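Local structure of ESX-5 secretion-associated protein EspG5 (Mycobacterium marinum, 6VJ5) at residues Val29-Leu33 / Val225-Gln229. The protein acts as a specific cytoplasmic chaperone that binds cognate PE/PPE dimers of the ESX-5 secretion system and prevents their aggregation. Numbering follows the deposited sequence.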
loop_
_atom_site.group_PDB
_atom_site.type_symbol
_atom_site.label_atom_id
_atom_site.label_comp_id
_atom_site.label_asym_id
_atom_site.label_seq_id
_atom_site.Cartn_x
_atom_site.Cartn_y
_atom_site.Cartn_z
ATOM N N VAL C 29 -11.205 6.483 -6.243
ATOM C CA VAL C 29 -12.202 7.482 -6.606
ATOM C C VAL C 29 -11.468 8.813 -6.672
ATOM O O VAL C 29 -10.232 8.849 -6.696
ATOM C CB VAL C 29 -13.369 7.518 -5.608
ATOM C CG1 VAL C 29 -14.176 6.235 -5.722
ATOM C CG2 VAL C 29 -12.856 7.716 -4.198
ATOM N N ALA C 30 -12.209 9.912 -6.683
ATOM C CA ALA C 30 -11.588 11.225 -6.695
ATOM C C ALA C 30 -10.590 11.336 -5.542
ATOM O O ALA C 30 -10.923 10.968 -4.406
ATOM C CB ALA C 30 -12.647 12.320 -6.579
ATOM N N PRO C 31 -9.372 11.820 -5.789
ATOM C CA PRO C 31 -8.425 12.006 -4.676
ATOM C C PRO C 31 -8.928 12.967 -3.614
ATOM O O PRO C 31 -8.505 12.865 -2.456
ATOM C CB PRO C 31 -7.161 12.539 -5.367
ATOM C CG PRO C 31 -7.646 13.135 -6.663
ATOM C CD PRO C 31 -8.845 12.322 -7.074
ATOM N N GLU C 32 -9.826 13.893 -3.965
ATOM C CA GLU C 32 -10.268 14.893 -2.996
ATOM C C GLU C 32 -11.047 14.272 -1.843
ATOM O O GLU C 32 -11.082 14.841 -0.747
ATOM C CB GLU C 32 -11.123 15.956 -3.685
ATOM C CG GLU C 32 -10.353 16.866 -4.623
ATOM C CD GLU C 32 -10.160 16.266 -5.993
ATOM O OE1 GLU C 32 -10.584 15.113 -6.192
ATOM O OE2 GLU C 32 -9.589 16.949 -6.869
ATOM N N LEU C 33 -11.687 13.125 -2.066
ATOM C CA LEU C 33 -12.331 12.409 -0.972
ATOM C C LEU C 33 -11.325 11.754 -0.041
ATOM O O LEU C 33 -11.705 11.328 1.057
ATOM C CB LEU C 33 -13.277 11.355 -1.534
ATOM C CG LEU C 33 -14.463 11.919 -2.314
ATOM C CD1 LEU C 33 -15.027 10.873 -3.245
ATOM C CD2 LEU C 33 -15.517 12.407 -1.334
ATOM N N VAL C 225 -13.130 25.784 -6.973
ATOM C CA VAL C 225 -13.947 24.963 -7.858
ATOM C C VAL C 225 -13.161 24.696 -9.132
ATOM O O VAL C 225 -12.657 25.630 -9.763
ATOM C CB VAL C 225 -15.292 25.638 -8.188
ATOM C CG1 VAL C 225 -16.161 24.706 -9.018
ATOM C CG2 VAL C 225 -16.004 26.057 -6.910
ATOM N N TYR C 226 -13.069 23.422 -9.513
ATOM C CA TYR C 226 -12.367 23.022 -10.723
ATOM C C TYR C 226 -12.933 21.690 -11.193
ATOM O O TYR C 226 -13.757 21.066 -10.515
ATOM C CB TYR C 226 -10.858 22.935 -10.483
ATOM C CG TYR C 226 -10.481 22.001 -9.357
ATOM C CD1 TYR C 226 -10.576 22.409 -8.032
ATOM C CD2 TYR C 226 -10.029 20.715 -9.618
ATOM C CE1 TYR C 226 -10.238 21.564 -7.000
ATOM C CE2 TYR C 226 -9.685 19.858 -8.589
ATOM C CZ TYR C 226 -9.790 20.289 -7.283
ATOM O OH TYR C 226 -9.452 19.445 -6.252
ATOM N N ALA C 227 -12.491 21.258 -12.372
ATOM C CA ALA C 227 -13.059 20.078 -13.004
ATOM C C ALA C 227 -11.968 19.226 -13.639
ATOM O O ALA C 227 -10.850 19.684 -13.890
ATOM C CB ALA C 227 -14.098 20.460 -14.070
ATOM N N ARG C 228 -12.328 17.973 -13.915
ATOM C CA ARG C 228 -11.425 16.985 -14.493
ATOM C C ARG C 228 -12.199 16.164 -15.515
ATOM O O ARG C 228 -13.340 15.765 -15.264
ATOM C CB ARG C 228 -10.838 16.089 -13.395
ATOM C CG ARG C 228 -9.385 15.694 -13.611
ATOM C CD ARG C 228 -8.694 15.280 -12.295
ATOM N NE ARG C 228 -9.642 14.807 -11.288
ATOM C CZ ARG C 228 -9.719 15.279 -10.047
ATOM N NH1 ARG C 228 -10.620 14.793 -9.213
ATOM N NH2 ARG C 228 -8.883 16.221 -9.628
ATOM N N GLN C 229 -11.583 15.935 -16.674
ATOM C CA GLN C 229 -12.193 15.192 -17.768
ATOM C C GLN C 229 -11.348 13.970 -18.105
ATOM O O GLN C 229 -10.124 13.976 -17.934
ATOM C CB GLN C 229 -12.346 16.075 -19.010
ATOM C CG GLN C 229 -13.677 15.935 -19.717
ATOM C CD GLN C 229 -13.800 16.866 -20.910
ATOM O OE1 GLN C 229 -12.817 17.456 -21.359
ATOM N NE2 GLN C 229 -15.013 17.003 -21.430
#
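Glu32 and Arg228 form a two-pronged salt bridge. NH1 of Arg228 donates to OE1 of Glu32 at 3.0 Å, and NH2 of Arg228 donates to OE2 of Glu32 at 2.9 Å. Both hydrogen bonds are close to straight, so carboxylate and guanidinium meet edge to edge. OE2 of Glu32 also accepts a short hydrogen bond from OH of Tyr226, at 2.6 Å. One carboxylate thus joins two residues of strand 221-231. Tyr226 and Arg228 are two apart on this strand, so both rise from the same face of the sheet. Ala227 lies between them and packs on Leu289 on the other face. Strand 221-231 runs in the middle of the large antiparallel sheet of this EspG-family chaperone. Residues 29-33 belong to the loop between helices 14-23 and 51-58. Pro31 to Leu33 make a 3-10 turn, with N of Leu33 bonded to O of Ala30 at 3.3 Å. The backbones stay well apart, and long side chains bridge the gap across strand 83-91, where Glu32 and Arg228 both rest on Val86. NE of Arg228 bonds to the hydroxyl of Tyr230. Packing between the segments is slight: CD of Pro31 lies 3.7 Å from NH1 of Arg228, and CB of Ala30 lies 4.1 Å from that same nitrogen. Pro31, Glu32, Tyr226 and Arg228 also pack against the bound PPE41 chain, which places this buried contact at the chaperone's interface with its client.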